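Local coordinates for protein beta-hexosaminidase Amuc_2018 (Akkermansia muciniphila, PDB 6JEB) that hydrolyses terminal non-reducing N-acetylglucosamine and N-acetylgalactosamine residues from N-acetyl-beta-hexosaminides, including unbranched N-glycans and chitobiose, as a family 20 glycosidase, at residues A[86-91]-A[424-429]; A[126-131]-A[186-191]. All coordinates share one frame; numbering follows the deposited sequence.

Contact 1 (A[86-91]-A[424-429])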
loop_
_atom_site.group_PDB
_atom_site.type_symbol
_atom_site.label_atom_id
_atom_site.label_comp_id
_atom_site.label_asym_id
_atom_site.label_seq_id
_atom_site.Cartn_x
_atom_site.Cartn_y
_atom_site.Cartn_z
ATOM N N ASP A 86 19.994 -10.994 -8.808
ATOM C CA ASP A 86 18.643 -10.741 -8.337
ATOM C C ASP A 86 18.051 -9.510 -9.004
ATOM O O ASP A 86 18.743 -8.506 -9.212
ATOM C CB ASP A 86 18.701 -10.535 -6.820
ATOM C CG ASP A 86 17.400 -10.861 -6.118
ATOM O OD1 ASP A 86 16.461 -11.391 -6.756
ATOM O OD2 ASP A 86 17.336 -10.578 -4.901
ATOM N N LYS A 87 16.754 -9.590 -9.311
ATOM C CA LYS A 87 16.001 -8.526 -9.958
ATOM C C LYS A 87 14.538 -8.843 -9.701
ATOM O O LYS A 87 14.168 -10.026 -9.731
ATOM C CB LYS A 87 16.284 -8.531 -11.473
ATOM C CG LYS A 87 15.639 -7.397 -12.267
ATOM C CD LYS A 87 15.867 -7.562 -13.770
ATOM C CE LYS A 87 15.246 -6.413 -14.550
ATOM N NZ LYS A 87 13.817 -6.164 -14.131
ATOM N N PRO A 88 13.691 -7.852 -9.437
ATOM C CA PRO A 88 12.300 -8.150 -9.072
ATOM C C PRO A 88 11.430 -8.556 -10.251
ATOM O O PRO A 88 11.540 -8.028 -11.362
ATOM C CB PRO A 88 11.797 -6.822 -8.497
ATOM C CG PRO A 88 12.644 -5.781 -9.158
ATOM C CD PRO A 88 14.013 -6.426 -9.250
ATOM N N ARG A 89 10.501 -9.467 -9.954
ATOM C CA ARG A 89 9.498 -9.874 -10.932
ATOM C C ARG A 89 8.604 -8.705 -11.328
ATOM O O ARG A 89 8.305 -8.516 -12.519
ATOM C CB ARG A 89 8.657 -11.017 -10.360
ATOM C CG ARG A 89 7.576 -11.506 -11.311
ATOM C CD ARG A 89 6.709 -12.591 -10.704
ATOM N NE ARG A 89 5.702 -13.050 -11.661
ATOM C CZ ARG A 89 4.645 -13.798 -11.349
ATOM N NH1 ARG A 89 4.429 -14.175 -10.086
ATOM N NH2 ARG A 89 3.794 -14.158 -12.302
ATOM N N TYR A 90 8.164 -7.910 -10.344
ATOM C CA TYR A 90 7.263 -6.800 -10.586
ATOM C C TYR A 90 7.849 -5.494 -10.079
ATOM O O TYR A 90 8.498 -5.467 -9.025
ATOM C CB TYR A 90 5.925 -7.000 -9.881
ATOM C CG TYR A 90 5.060 -8.056 -10.498
ATOM C CD1 TYR A 90 4.425 -7.839 -11.722
ATOM C CD2 TYR A 90 4.871 -9.277 -9.863
ATOM C CE1 TYR A 90 3.619 -8.812 -12.288
ATOM C CE2 TYR A 90 4.074 -10.259 -10.422
ATOM C CZ TYR A 90 3.452 -10.024 -11.631
ATOM O OH TYR A 90 2.656 -11.000 -12.179
ATOM N N PRO A 91 7.604 -4.392 -10.789
ATOM C CA PRO A 91 8.167 -3.101 -10.376
ATOM C C PRO A 91 7.390 -2.398 -9.284
ATOM O O PRO A 91 7.923 -1.449 -8.696
ATOM C CB PRO A 91 8.126 -2.273 -11.666
ATOM C CG PRO A 91 6.988 -2.879 -12.450
ATOM C CD PRO A 91 7.037 -4.352 -12.150
ATOM N N ALA A 424 5.885 -12.556 -3.067
ATOM C CA ALA A 424 4.995 -12.644 -4.225
ATOM C C ALA A 424 5.279 -11.541 -5.242
ATOM O O ALA A 424 5.162 -11.759 -6.456
ATOM C CB ALA A 424 3.537 -12.588 -3.767
ATOM N N GLY A 425 5.629 -10.339 -4.770
ATOM C CA GLY A 425 5.909 -9.249 -5.689
ATOM C C GLY A 425 7.278 -9.329 -6.328
ATOM O O GLY A 425 7.454 -8.881 -7.467
ATOM N N TRP A 426 8.257 -9.893 -5.621
ATOM C CA TRP A 426 9.656 -9.890 -6.038
ATOM C C TRP A 426 10.087 -11.178 -6.731
ATOM O O TRP A 426 10.772 -11.133 -7.758
ATOM C CB TRP A 426 10.555 -9.663 -4.812
ATOM C CG TRP A 426 12.016 -9.658 -5.167
ATOM C CD1 TRP A 426 12.801 -10.744 -5.446
ATOM C CD2 TRP A 426 12.855 -8.509 -5.323
ATOM N NE1 TRP A 426 14.072 -10.340 -5.775
ATOM C CE2 TRP A 426 14.132 -8.971 -5.704
ATOM C CE3 TRP A 426 12.653 -7.132 -5.169
ATOM C CZ2 TRP A 426 15.200 -8.107 -5.950
ATOM C CZ3 TRP A 426 13.718 -6.272 -5.406
ATOM C CH2 TRP A 426 14.976 -6.764 -5.792
ATOM N N SER A 427 9.757 -12.329 -6.155
ATOM C CA SER A 427 10.456 -13.552 -6.553
ATOM C C SER A 427 9.799 -14.202 -7.765
ATOM O O SER A 427 8.572 -14.354 -7.793
ATOM C CB SER A 427 10.466 -14.552 -5.405
ATOM O OG SER A 427 11.108 -13.995 -4.273
ATOM N N PRO A 428 10.588 -14.627 -8.750
ATOM C CA PRO A 428 10.043 -15.449 -9.838
ATOM C C PRO A 428 9.379 -16.704 -9.291
ATOM O O PRO A 428 9.811 -17.275 -8.286
ATOM C CB PRO A 428 11.284 -15.812 -10.660
ATOM C CG PRO A 428 12.280 -14.748 -10.342
ATOM C CD PRO A 428 12.012 -14.311 -8.930
ATOM N N MET A 429 8.318 -17.145 -9.972
ATOM C CA MET A 429 7.613 -18.342 -9.520
ATOM C C MET A 429 8.548 -19.540 -9.411
ATOM O O MET A 429 8.362 -20.395 -8.536
ATOM C CB MET A 429 6.435 -18.652 -10.449
ATOM C CG MET A 429 5.310 -17.602 -10.405
ATOM S SD MET A 429 4.544 -17.398 -8.775
ATOM C CE MET A 429 3.740 -18.985 -8.584
HETATM O O HOH W 1 5.872 -14.100 -7.596
#
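Trp426 meets Asp86 through its indole N-H. Trp426 NE1 gives a hydrogen bond of 2.8 Å to Asp86 OD1. The oxygen lies at the ring edge, close to the indole plane. Seen from the carboxylate, the donor comes on the syn side, 34° out of plane. The indole is carried to Asp86 by its first torsion, which sets CG anti to the backbone N (chi1 180°). OD1 also accepts from the backbone N of Ser11, so two N-H groups hold this buried oxygen. OD2 has a weak bond with the hydroxyl of Tyr39.

Pro88 lies over one face of the same indole. Its CB stands 3.7 Å from the centroid of the Trp426 six-membered ring, a CH-pi contact. Lys120 makes a cation-pi contact with Trp426, and Tyr60 meets it edge-to-face.

Two carbonyls at the end of helix 417-426 find donors in the 86-91 loop. Trp426 O accepts from Arg89 N at 2.8 Å. Gly425 O takes a weak bond from Tyr90 N at 3.1 Å, bent to an N-H...O angle of 135°. A third, Ala424 O, is served by a water at 2.7 Å. This water also donates to Ser427 O and accepts from Arg89 NH1 at 2.9 Å. Arg89 reaches it with an extended chain, and NH1 also forms a salt bridge with Asp379. Met429 CG lies over one face of the guanidinium, 3.6 Å from Arg89 NH1. The hydroxyl of Tyr90 sits 3.2 Å above the plane of the Arg89 guanidinium, toward its rim.

The arrangement is a helix C-terminus whose last carbonyls accept hydrogen bonds from loop N-H groups and a water; it joins the end of a catalytic-domain helix to the loop between strand 79-86 and barrel strand 92-97.

Contact 2 (A[126-131]-A[186-191])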
loop_
_atom_site.group_PDB
_atom_site.type_symbol
_atom_site.label_atom_id
_atom_site.label_comp_id
_atom_site.label_asym_id
_atom_site.label_seq_id
_atom_site.Cartn_x
_atom_site.Cartn_y
_atom_site.Cartn_z
ATOM N N LEU A 126 -0.442 6.065 1.265
ATOM C CA LEU A 126 -1.062 6.673 2.446
ATOM C C LEU A 126 -2.549 6.891 2.184
ATOM O O LEU A 126 -2.924 7.755 1.380
ATOM C CB LEU A 126 -0.413 8.017 2.774
ATOM C CG LEU A 126 1.104 8.047 2.931
ATOM C CD1 LEU A 126 1.578 9.479 3.193
ATOM C CD2 LEU A 126 1.550 7.100 4.042
ATOM N N HIS A 127 -3.395 6.146 2.890
ATOM C CA HIS A 127 -4.840 6.359 2.813
ATOM C C HIS A 127 -5.145 7.490 3.790
ATOM O O HIS A 127 -5.386 7.272 4.979
ATOM C CB HIS A 127 -5.591 5.079 3.160
ATOM C CG HIS A 127 -7.054 5.146 2.865
ATOM N ND1 HIS A 127 -7.568 4.979 1.595
ATOM C CD2 HIS A 127 -8.117 5.366 3.677
ATOM C CE1 HIS A 127 -8.883 5.097 1.637
ATOM N NE2 HIS A 127 -9.242 5.331 2.888
ATOM N N LEU A 128 -5.082 8.724 3.285
ATOM C CA LEU A 128 -5.075 9.909 4.137
ATOM C C LEU A 128 -6.466 10.378 4.539
ATOM O O LEU A 128 -6.585 11.169 5.487
ATOM C CB LEU A 128 -4.363 11.058 3.418
ATOM C CG LEU A 128 -2.845 10.903 3.257
ATOM C CD1 LEU A 128 -2.318 11.841 2.171
ATOM C CD2 LEU A 128 -2.122 11.170 4.574
ATOM N N THR A 129 -7.509 9.958 3.815
ATOM C CA THR A 129 -8.846 10.508 3.988
ATOM C C THR A 129 -9.879 9.392 3.958
ATOM O O THR A 129 -9.774 8.456 3.161
ATOM C CB THR A 129 -9.183 11.550 2.896
ATOM O OG1 THR A 129 -9.403 10.891 1.646
ATOM C CG2 THR A 129 -8.055 12.564 2.722
ATOM N N ASP A 130 -10.884 9.496 4.822
ATOM C CA ASP A 130 -11.994 8.550 4.787
ATOM C C ASP A 130 -13.157 9.117 5.597
ATOM O O ASP A 130 -13.227 10.328 5.843
ATOM C CB ASP A 130 -11.547 7.152 5.252
ATOM C CG ASP A 130 -12.341 6.048 4.573
ATOM O OD1 ASP A 130 -13.525 5.864 4.936
ATOM O OD2 ASP A 130 -11.797 5.392 3.649
ATOM N N ASN A 131 -14.067 8.234 6.019
ATOM C CA ASN A 131 -15.243 8.671 6.763
ATOM C C ASN A 131 -14.890 9.066 8.187
ATOM O O ASN A 131 -15.577 9.911 8.777
ATOM C CB ASN A 131 -16.261 7.538 6.811
ATOM C CG ASN A 131 -16.834 7.214 5.452
ATOM O OD1 ASN A 131 -17.168 8.115 4.674
ATOM N ND2 ASN A 131 -16.965 5.925 5.159
ATOM N N PRO A 186 0.161 9.329 -2.131
ATOM C CA PRO A 186 -0.978 9.807 -1.329
ATOM C C PRO A 186 -2.302 9.418 -1.975
ATOM O O PRO A 186 -2.436 9.409 -3.203
ATOM C CB PRO A 186 -0.804 11.330 -1.359
ATOM C CG PRO A 186 -0.178 11.575 -2.752
ATOM C CD PRO A 186 0.766 10.395 -2.959
ATOM N N GLU A 187 -3.296 9.102 -1.139
ATOM C CA GLU A 187 -4.654 8.848 -1.617
ATOM C C GLU A 187 -5.608 9.877 -1.031
ATOM O O GLU A 187 -5.687 10.032 0.197
ATOM C CB GLU A 187 -5.157 7.439 -1.283
ATOM C CG GLU A 187 -6.576 7.184 -1.800
ATOM C CD GLU A 187 -7.143 5.847 -1.369
ATOM O OE1 GLU A 187 -6.382 5.001 -0.839
ATOM O OE2 GLU A 187 -8.359 5.641 -1.562
ATOM N N ILE A 188 -6.316 10.574 -1.911
ATOM C CA ILE A 188 -7.445 11.427 -1.552
ATOM C C ILE A 188 -8.671 10.711 -2.098
ATOM O O ILE A 188 -8.956 10.774 -3.301
ATOM C CB ILE A 188 -7.314 12.837 -2.140
ATOM C CG1 ILE A 188 -5.919 13.423 -1.878
ATOM C CG2 ILE A 188 -8.423 13.749 -1.600
ATOM C CD1 ILE A 188 -5.559 13.584 -0.407
ATOM N N ASP A 189 -9.389 9.997 -1.233
ATOM C CA ASP A 189 -10.469 9.138 -1.707
ATOM C C ASP A 189 -11.677 9.995 -2.109
ATOM O O ASP A 189 -12.138 10.851 -1.344
ATOM C CB ASP A 189 -10.821 8.119 -0.617
ATOM C CG ASP A 189 -11.606 6.923 -1.142
ATOM O OD1 ASP A 189 -12.240 7.034 -2.213
ATOM O OD2 ASP A 189 -11.596 5.869 -0.451
ATOM N N MET A 190 -12.167 9.793 -3.330
ATOM C CA MET A 190 -13.305 10.540 -3.846
ATOM C C MET A 190 -13.999 9.679 -4.889
ATOM O O MET A 190 -13.370 8.798 -5.484
ATOM C CB MET A 190 -12.835 11.851 -4.486
ATOM C CG MET A 190 -11.816 11.647 -5.588
ATOM S SD MET A 190 -11.154 13.200 -6.210
ATOM C CE MET A 190 -9.959 13.583 -4.960
ATOM N N PRO A 191 -15.301 9.908 -5.143
ATOM C CA PRO A 191 -16.147 10.941 -4.538
ATOM C C PRO A 191 -16.768 10.530 -3.202
ATOM O O PRO A 191 -17.350 11.388 -2.531
ATOM C CB PRO A 191 -17.235 11.147 -5.597
ATOM C CG PRO A 191 -17.404 9.776 -6.216
ATOM C CD PRO A 191 -16.005 9.173 -6.213
HETATM O O HOH W 2 -7.585 8.149 1.423
HETATM O O HOH W 3 -12.024 10.608 1.435
#
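Leu126 pairs with Pro186 and His127 with Glu187, as parallel strand neighbours. Leu126 O accepts the backbone N-H of Glu187 at 2.9 Å. The His127 ring has CG anti to the backbone N (chi1 -170°), and both its nitrogens donate. His127 ND1 bonds to Glu187 OE1 at 2.7 Å; the carboxylate is turned 78° from the ring and is met from above its plane. His127 NE2 bonds to the anti lone pair of Asp130 OD2, also at 2.7 Å. An alanine in place of His127 would probably leave Glu187 OE1 and Asp130 OD2 each without one N-H partner and weaken the link between the two carboxylates.

These are adjacent strands of the TIM-barrel catalytic domain, and their C-terminal ends lead into the active site. Leu128 N makes a weak bond to Glu187 O, while Leu128 CD1 lies 3.9 Å from Pro186 CB. Thr129 OG1 accepts from Asp189 N at 3.0 Å, and a water links Thr129 N to Glu187 O. Asp130, of the charge relay system, turns OD1 to His193 and Arg101. Asp130 OD2 comes within 4.1 Å of Asp189 OD2; Asp189 OD1 accepts from Gly256 N.

In the fold
Contact 1 and contact 2 lie on opposite sides of the chain's centre, with their own centres 29 Å apart and nearest atoms about 15 Å apart. They do not touch. Along the chain contact 2 is nested inside contact 1: the order is 86-91, 126-131, 186-191, 424-429. Contact 1 joins the loop leading into barrel strand 92-97 to the end of helix 417-426, so it brings together two regions 333 residues apart in sequence. It lies at the junction of the mixed sheet and the barrel. The parallel sheet begins just after it, with strand 92-97 beside 123-127, and contact 2 sits at the active-site ends of strands 123-127 and 183-187.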